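Hypothetical protein XCC279 (Xanthomonas campestris pv. campestris, PDB 4NAV) probably catalyses the magnesium-dependent hydrolysis of 3-deoxy-D-manno-octulosonate 8-phosphate to KDO and inorganic phosphate, a step of lipopolysaccharide biosynthesis. Local coordinates at residues R19-F25 and D111-M116; G55-L59 and C163-L167; L68-R72 and K95-V99. The contacts are given in a common frame with arbitrary orientation. Residues are numbered along the deposited sequence.

Interaction 1: R19-F25 and D111-M116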
loop_
_atom_site.group_PDB
_atom_site.type_symbol
_atom_site.label_atom_id
_atom_site.label_comp_id
_atom_site.label_asym_id
_atom_site.label_seq_id
_atom_site.Cartn_x
_atom_site.Cartn_y
_atom_site.Cartn_z
ATOM N N ARG A 19 33.379 -9.583 -3.206
ATOM C CA ARG A 19 34.010 -10.281 -2.092
ATOM C C ARG A 19 33.102 -10.423 -0.874
ATOM O O ARG A 19 33.537 -10.805 0.186
ATOM C CB ARG A 19 35.369 -9.657 -1.747
ATOM C CG ARG A 19 35.384 -8.238 -1.242
ATOM C CD ARG A 19 36.852 -7.826 -1.031
ATOM N NE ARG A 19 37.181 -6.405 -1.119
ATOM C CZ ARG A 19 36.741 -5.411 -0.335
ATOM N NH1 ARG A 19 35.828 -5.605 0.619
ATOM N NH2 ARG A 19 37.203 -4.184 -0.555
ATOM N N VAL A 20 31.828 -10.105 -1.058
ATOM C CA VAL A 20 30.857 -10.215 -0.007
ATOM C C VAL A 20 30.575 -11.672 0.322
ATOM O O VAL A 20 30.121 -12.420 -0.513
ATOM C CB VAL A 20 29.534 -9.536 -0.414
ATOM C CG1 VAL A 20 28.387 -9.952 0.508
ATOM C CG2 VAL A 20 29.712 -8.034 -0.438
ATOM N N ARG A 21 30.790 -12.029 1.582
ATOM C CA ARG A 21 30.531 -13.368 2.091
ATOM C C ARG A 21 29.434 -13.378 3.117
ATOM O O ARG A 21 28.875 -14.440 3.441
ATOM C CB ARG A 21 31.799 -13.926 2.727
ATOM C CG ARG A 21 33.000 -13.901 1.786
ATOM C CD ARG A 21 33.075 -14.954 0.710
ATOM N NE ARG A 21 31.859 -15.728 0.460
ATOM C CZ ARG A 21 31.272 -15.991 -0.721
ATOM N NH1 ARG A 21 31.675 -15.481 -1.884
ATOM N NH2 ARG A 21 30.213 -16.791 -0.734
ATOM N N LEU A 22 29.147 -12.215 3.677
ATOM C CA LEU A 22 28.077 -12.115 4.666
ATOM C C LEU A 22 27.249 -10.904 4.305
ATOM O O LEU A 22 27.773 -9.801 4.131
ATOM C CB LEU A 22 28.662 -12.006 6.063
ATOM C CG LEU A 22 27.677 -11.611 7.169
ATOM C CD1 LEU A 22 26.726 -12.752 7.453
ATOM C CD2 LEU A 22 28.417 -11.226 8.430
ATOM N N ALA A 23 25.941 -11.114 4.178
ATOM C CA ALA A 23 25.004 -10.036 3.825
ATOM C C ALA A 23 24.004 -9.871 4.951
ATOM O O ALA A 23 23.255 -10.803 5.252
ATOM C CB ALA A 23 24.287 -10.364 2.531
ATOM N N CYS A 24 23.991 -8.697 5.581
ATOM C CA CYS A 24 23.099 -8.449 6.714
ATOM C C CYS A 24 22.088 -7.421 6.333
ATOM O O CYS A 24 22.414 -6.469 5.646
ATOM C CB CYS A 24 23.887 -7.928 7.901
ATOM S SG CYS A 24 25.212 -9.017 8.429
ATOM N N PHE A 25 20.864 -7.569 6.823
ATOM C CA PHE A 25 19.771 -6.691 6.447
ATOM C C PHE A 25 18.984 -6.249 7.660
ATOM O O PHE A 25 18.485 -7.081 8.413
ATOM C CB PHE A 25 18.820 -7.428 5.519
ATOM C CG PHE A 25 19.412 -7.768 4.195
ATOM C CD1 PHE A 25 19.151 -6.992 3.070
ATOM C CD2 PHE A 25 20.246 -8.863 4.078
ATOM C CE1 PHE A 25 19.695 -7.309 1.847
ATOM C CE2 PHE A 25 20.800 -9.185 2.862
ATOM C CZ PHE A 25 20.527 -8.413 1.746
ATOM N N ASP A 111 35.568 -6.230 6.009
ATOM C CA ASP A 111 35.610 -5.866 4.604
ATOM C C ASP A 111 34.926 -6.904 3.714
ATOM O O ASP A 111 34.803 -6.698 2.520
ATOM C CB ASP A 111 37.029 -5.520 4.140
ATOM C CG ASP A 111 37.871 -6.737 3.805
ATOM O OD1 ASP A 111 37.802 -7.780 4.487
ATOM O OD2 ASP A 111 38.659 -6.645 2.851
ATOM N N GLN A 112 34.472 -8.010 4.286
ATOM C CA GLN A 112 33.756 -9.034 3.535
ATOM C C GLN A 112 32.257 -9.022 3.855
ATOM O O GLN A 112 31.545 -9.961 3.549
ATOM C CB GLN A 112 34.332 -10.410 3.862
ATOM C CG GLN A 112 35.803 -10.570 3.547
ATOM C CD GLN A 112 36.366 -11.879 4.097
ATOM O OE1 GLN A 112 36.609 -12.007 5.311
ATOM N NE2 GLN A 112 36.618 -12.835 3.218
ATOM N N VAL A 113 31.782 -7.940 4.452
ATOM C CA VAL A 113 30.421 -7.849 4.928
ATOM C C VAL A 113 29.660 -6.730 4.225
ATOM O O VAL A 113 30.189 -5.642 4.002
ATOM C CB VAL A 113 30.403 -7.546 6.429
ATOM C CG1 VAL A 113 28.978 -7.550 6.961
ATOM C CG2 VAL A 113 31.258 -8.547 7.180
ATOM N N LEU A 114 28.412 -7.022 3.890
ATOM C CA LEU A 114 27.492 -6.062 3.338
ATOM C C LEU A 114 26.423 -5.814 4.359
ATOM O O LEU A 114 25.945 -6.770 4.996
ATOM C CB LEU A 114 26.809 -6.635 2.119
ATOM C CG LEU A 114 25.687 -5.774 1.517
ATOM C CD1 LEU A 114 25.676 -6.000 0.016
ATOM C CD2 LEU A 114 24.314 -6.027 2.109
ATOM N N PHE A 115 26.020 -4.559 4.531
ATOM C CA PHE A 115 24.937 -4.239 5.457
ATOM C C PHE A 115 23.975 -3.288 4.820
ATOM O O PHE A 115 24.383 -2.263 4.266
ATOM C CB PHE A 115 25.471 -3.614 6.744
ATOM C CG PHE A 115 24.465 -3.601 7.864
ATOM C CD1 PHE A 115 24.536 -4.537 8.895
ATOM C CD2 PHE A 115 23.458 -2.688 7.876
ATOM C CE1 PHE A 115 23.621 -4.547 9.916
ATOM C CE2 PHE A 115 22.518 -2.703 8.884
ATOM C CZ PHE A 115 22.606 -3.624 9.914
ATOM N N MET A 116 22.695 -3.600 4.900
ATOM C CA MET A 116 21.685 -2.734 4.348
ATOM C C MET A 116 20.756 -2.262 5.445
ATOM O O MET A 116 20.156 -3.086 6.142
ATOM C CB MET A 116 20.889 -3.482 3.322
ATOM C CG MET A 116 19.910 -2.624 2.573
ATOM S SD MET A 116 19.028 -3.664 1.432
ATOM C CE MET A 116 18.354 -2.431 0.324
#
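Strands 22-25 and 113-116 run side by side in the same direction, their axes 4.7 Å apart at 14°, with CA-CA spacings of 4.7 to 4.9 Å from L22-V113 through F25-M116. The hydrogen bonds zigzag as parallel pairing requires: L114 N to L22 O at 2.9 Å, C24 N to L114 O at 2.8 Å and M116 N to C24 O at 3.0 Å. At the N-terminal end of the pair, Q112 O accepts from R21 N at 3.0 Å and from L22 N at 3.3 Å. CA-H...O contacts fill in between, V113 CA to L22 O and F115 CA to C24 O both measuring 3.4 Å.

On one face lie L22, C24, V113 and F115, where C24 CB meets F115 CD1 at 3.6 Å. The other carries A23, F25, L114 and M116. Here M116 SD makes an oblique Met-aromatic contact, 4.8 Å from the F25 ring centroid, and L114 CB lies 4.0 Å from V20 CG1. At the more open end, R19 NH1 reaches 2.4 Å from D111 O, whereas its salt bridge to D111 OD2 is long, 3.8 Å, and rests on charge alone because that oxygen sits well off the guanidinium plane.

This pairs the middle strand, 22-25, with its neighbour 113-116 in the Rossmannoid sheet of HAD phosphatases: the predicted Mg(2+) ligands D26 and D118 follow just beyond the two strands. Strand 65-70 flanks 22-25 and strand 131-133 flanks 113-116, while helix 95-105 packs on the L22/V113 face and helix 158-169 on the L114/M116 face.

Interaction 2: G55-L59 and C163-L167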
loop_
_atom_site.group_PDB
_atom_site.type_symbol
_atom_site.label_atom_id
_atom_site.label_comp_id
_atom_site.label_asym_id
_atom_site.label_seq_id
_atom_site.Cartn_x
_atom_site.Cartn_y
_atom_site.Cartn_z
ATOM N N GLY A 55 15.437 -13.061 -3.875
ATOM C CA GLY A 55 16.830 -12.604 -3.850
ATOM C C GLY A 55 17.658 -13.175 -2.694
ATOM O O GLY A 55 18.806 -13.565 -2.857
ATOM N N LEU A 56 17.050 -13.266 -1.517
ATOM C CA LEU A 56 17.780 -13.696 -0.350
ATOM C C LEU A 56 18.171 -15.169 -0.399
ATOM O O LEU A 56 19.277 -15.536 -0.039
ATOM C CB LEU A 56 16.972 -13.363 0.899
ATOM C CG LEU A 56 16.829 -11.845 1.115
ATOM C CD1 LEU A 56 15.812 -11.588 2.201
ATOM C CD2 LEU A 56 18.140 -11.184 1.470
ATOM N N LYS A 57 17.239 -16.010 -0.827
ATOM C CA LYS A 57 17.500 -17.414 -1.064
ATOM C C LYS A 57 18.671 -17.598 -2.040
ATOM O O LYS A 57 19.505 -18.479 -1.861
ATOM C CB LYS A 57 16.258 -18.085 -1.637
ATOM C CG LYS A 57 15.234 -18.445 -0.594
ATOM C CD LYS A 57 13.992 -19.035 -1.240
ATOM C CE LYS A 57 12.977 -19.429 -0.174
ATOM N NZ LYS A 57 11.642 -19.840 -0.700
ATOM N N GLN A 58 18.744 -16.734 -3.043
ATOM C CA GLN A 58 19.740 -16.891 -4.078
ATOM C C GLN A 58 21.109 -16.577 -3.566
ATOM O O GLN A 58 22.087 -17.252 -3.941
ATOM C CB GLN A 58 19.408 -15.998 -5.214
ATOM C CG GLN A 58 18.024 -16.270 -5.706
ATOM C CD GLN A 58 17.995 -17.257 -6.792
ATOM O OE1 GLN A 58 17.707 -18.442 -6.580
ATOM N NE2 GLN A 58 18.348 -16.793 -7.993
ATOM N N LEU A 59 21.187 -15.570 -2.698
ATOM C CA LEU A 59 22.407 -15.324 -1.941
ATOM C C LEU A 59 22.789 -16.553 -1.125
ATOM O O LEU A 59 23.924 -17.016 -1.189
ATOM C CB LEU A 59 22.252 -14.142 -1.013
ATOM C CG LEU A 59 22.250 -12.752 -1.619
ATOM C CD1 LEU A 59 22.230 -11.732 -0.517
ATOM C CD2 LEU A 59 23.456 -12.492 -2.523
ATOM N N CYS A 163 20.706 -7.939 -3.822
ATOM C CA CYS A 163 21.034 -9.315 -4.137
ATOM C C CYS A 163 21.497 -9.463 -5.594
ATOM O O CYS A 163 22.545 -10.038 -5.869
ATOM C CB CYS A 163 19.847 -10.194 -3.849
ATOM S SG CYS A 163 19.398 -10.278 -2.074
ATOM N N ASP A 164 20.760 -8.876 -6.525
ATOM C CA ASP A 164 21.124 -8.994 -7.936
ATOM C C ASP A 164 22.529 -8.458 -8.240
ATOM O O ASP A 164 23.312 -9.111 -8.942
ATOM C CB ASP A 164 20.112 -8.275 -8.784
ATOM C CG ASP A 164 18.740 -8.927 -8.748
ATOM O OD1 ASP A 164 18.623 -10.100 -8.323
ATOM O OD2 ASP A 164 17.775 -8.275 -9.204
ATOM N N VAL A 165 22.898 -7.343 -7.616
ATOM C CA VAL A 165 24.230 -6.788 -7.795
ATOM C C VAL A 165 25.316 -7.753 -7.327
ATOM O O VAL A 165 26.277 -8.064 -8.059
ATOM C CB VAL A 165 24.372 -5.467 -7.032
ATOM C CG1 VAL A 165 25.839 -5.096 -6.844
ATOM C CG2 VAL A 165 23.593 -4.366 -7.754
ATOM N N VAL A 166 25.118 -8.274 -6.113
ATOM C CA VAL A 166 26.101 -9.130 -5.497
ATOM C C VAL A 166 26.272 -10.401 -6.319
ATOM O O VAL A 166 27.390 -10.782 -6.697
ATOM C CB VAL A 166 25.697 -9.445 -4.062
ATOM C CG1 VAL A 166 26.612 -10.512 -3.458
ATOM C CG2 VAL A 166 25.807 -8.201 -3.222
ATOM N N LEU A 167 25.148 -11.038 -6.619
ATOM C CA LEU A 167 25.154 -12.212 -7.467
ATOM C C LEU A 167 25.826 -11.920 -8.835
ATOM O O LEU A 167 26.696 -12.674 -9.270
ATOM C CB LEU A 167 23.740 -12.704 -7.654
ATOM C CG LEU A 167 23.091 -13.253 -6.361
ATOM C CD1 LEU A 167 21.607 -13.477 -6.538
ATOM C CD2 LEU A 167 23.765 -14.566 -5.974
#
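C163 is the knob that brings these two helical segments together. Its CB points at helix 50-61 exactly where G55 has no side chain, and the CA atoms of G55 and C163 come within 5.3 Å; a CB modelled on G55 would stand just 3.1 Å from C163 CB. In this hollow C163 SG lies 3.4 Å from G55 O, 3.9 Å from L56 CD2 and 3.5 Å from L59 CD1. The segment axes pass 9.6 Å apart at 26°, both helices running in nearly the same direction, and they lie together over one face of the Rossmannoid HAD sheet, with L56 resting on F25 and L59 on A23. Further along, L59 wedges into the opposite helix: CD1 takes the cysteine sulfur, while CD2 sits 3.8 Å from V166 CG1 and 3.9 Å from L167 CG. L167 answers by laying CD1 3.6 Å from Q58 CB, and both of these residues also touch I176 of helix 173-180.

Interaction 3: L68-R72 and K95-V99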
loop_
_atom_site.group_PDB
_atom_site.type_symbol
_atom_site.label_atom_id
_atom_site.label_comp_id
_atom_site.label_asym_id
_atom_site.label_seq_id
_atom_site.Cartn_x
_atom_site.Cartn_y
_atom_site.Cartn_z
ATOM N N LEU A 68 19.434 -11.458 9.206
ATOM C CA LEU A 68 18.525 -10.341 9.479
ATOM C C LEU A 68 18.839 -9.831 10.867
ATOM O O LEU A 68 19.100 -10.626 11.765
ATOM C CB LEU A 68 17.078 -10.802 9.447
ATOM C CG LEU A 68 16.660 -11.623 8.240
ATOM C CD1 LEU A 68 15.170 -11.908 8.292
ATOM C CD2 LEU A 68 17.020 -10.915 6.951
ATOM N N ILE A 69 18.858 -8.514 11.032
ATOM C CA ILE A 69 19.265 -7.920 12.297
ATOM C C ILE A 69 18.319 -6.801 12.655
ATOM O O ILE A 69 18.232 -5.799 11.952
ATOM C CB ILE A 69 20.710 -7.412 12.245
ATOM C CG1 ILE A 69 21.622 -8.531 11.694
ATOM C CG2 ILE A 69 21.152 -6.950 13.623
ATOM C CD1 ILE A 69 23.105 -8.342 11.919
ATOM N N THR A 70 17.594 -7.007 13.745
ATOM C CA THR A 70 16.573 -6.084 14.197
ATOM C C THR A 70 16.743 -5.812 15.696
ATOM O O THR A 70 17.134 -6.699 16.472
ATOM C CB THR A 70 15.155 -6.633 13.920
ATOM O OG1 THR A 70 14.199 -5.949 14.738
ATOM C CG2 THR A 70 15.061 -8.129 14.223
ATOM N N ALA A 71 16.463 -4.575 16.087
ATOM C CA ALA A 71 16.422 -4.188 17.496
ATOM C C ALA A 71 15.115 -4.660 18.157
ATOM O O ALA A 71 15.092 -4.937 19.358
ATOM C CB ALA A 71 16.568 -2.682 17.630
ATOM N N ARG A 72 14.038 -4.748 17.368
ATOM C CA ARG A 72 12.719 -5.174 17.859
ATOM C C ARG A 72 12.792 -6.637 18.228
ATOM O O ARG A 72 13.588 -7.372 17.682
ATOM C CB ARG A 72 11.627 -4.954 16.800
ATOM N N LYS A 95 24.149 -2.891 16.563
ATOM C CA LYS A 95 24.204 -3.693 15.349
ATOM C C LYS A 95 25.635 -3.960 14.907
ATOM O O LYS A 95 25.956 -5.063 14.475
ATOM C CB LYS A 95 23.362 -3.063 14.253
ATOM C CG LYS A 95 21.919 -2.886 14.709
ATOM C CD LYS A 95 20.934 -2.846 13.559
ATOM C CE LYS A 95 19.509 -2.775 14.063
ATOM N NZ LYS A 95 18.495 -2.916 12.975
ATOM N N ARG A 96 26.511 -2.979 15.090
ATOM C CA ARG A 96 27.942 -3.210 14.865
ATOM C C ARG A 96 28.420 -4.447 15.609
ATOM O O ARG A 96 28.973 -5.345 15.002
ATOM C CB ARG A 96 28.785 -1.995 15.289
ATOM C CG ARG A 96 30.216 -2.046 14.788
ATOM C CD ARG A 96 31.003 -0.769 15.096
ATOM N NE ARG A 96 31.779 -0.763 16.331
ATOM C CZ ARG A 96 31.327 -0.352 17.512
ATOM N NH1 ARG A 96 30.075 0.073 17.660
ATOM N NH2 ARG A 96 32.129 -0.380 18.560
ATOM N N LEU A 97 28.197 -4.491 16.927
ATOM C CA LEU A 97 28.656 -5.611 17.766
ATOM C C LEU A 97 28.061 -6.923 17.272
ATOM O O LEU A 97 28.758 -7.928 17.217
ATOM C CB LEU A 97 28.344 -5.379 19.243
ATOM N N ALA A 98 26.790 -6.906 16.864
ATOM C CA ALA A 98 26.168 -8.110 16.323
ATOM C C ALA A 98 26.909 -8.572 15.076
ATOM O O ALA A 98 27.300 -9.730 14.973
ATOM C CB ALA A 98 24.718 -7.859 16.010
ATOM N N VAL A 99 27.107 -7.652 14.135
ATOM C CA VAL A 99 27.846 -7.948 12.920
ATOM C C VAL A 99 29.252 -8.477 13.227
ATOM O O VAL A 99 29.667 -9.504 12.688
ATOM C CB VAL A 99 27.932 -6.706 12.001
ATOM C CG1 VAL A 99 28.948 -6.910 10.894
ATOM C CG2 VAL A 99 26.577 -6.403 11.376
#
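K95 reaches strand 65-70 as an almost fully stretched chain: after an m chi1 of -57°, chi2 to chi4 are all t (-155°, 176° and -172°). That extension carries NZ to 3.1 Å from I69 O, to which it donates a hydrogen bond, and brings it 3.9 Å from T70 CA. The ammonium also forms salt bridges with D26 and D122, D26 being its strongest partner, so the strand carbonyl is one of several oxygens around it.

I69 supplies the apolar half. With chi1 at -50° (m) and chi2 at -164° (t), its CG2 lies 4.1 Å from K95 CD and its CD1 4.0 Å from V99 CG2, with both CG2 and CD1 4.4 Å from A98 CB. V99 also packs on V113 and F115 of the next strand.

The axes of strand 68-70 and helix 95-99 run nearly antiparallel, at 151° and 9.7 Å, as expected of a helix covering a Rossmannoid sheet. Placed at the start of helix 95-105 and bound to D26, a predicted Mg(2+) ligand in the HAD DxDx(T/V) pattern, K95 is consistent with the conserved motif III lysine of this superfamily.

T70 directs its CB away from the helix. Its t rotamer (chi1 161°) sets OG1 2.9 Å from R72 N in a weak hydrogen bond near the end of the segment, and its side chain lies about 5 Å from that of D28, which is predicted to bind the substrate. V99 N donates to K95 O at 2.9 Å, an early helical hydrogen bond that ties this turn of the helix together.

In the fold
Interactions 1 and 2 are core, centred about 8 and 9 Å from the chain's centre, interaction 3 about 12 Å out; exposed D111 edges interaction 1 and A71 interaction 3. Interaction 1 holds strands chiefly through backbone hydrogen bonds and buries 665 Å², against 290 Å² for interaction 2, a purely packed helix pair, and 219 Å² for interaction 3, where one charged side chain joins an apolar patch. Interactions 2 and 3 lie on opposite sides of the chain's centre, each touching interaction 1: F25 CE2 meets L56 CD2 at 3.6 Å, F115 CD1 meets V99 CG2 at 3.7 Å. A probable hydrogen bond, I69 N to F25 O at 3.0 Å, also links interactions 1 and 3.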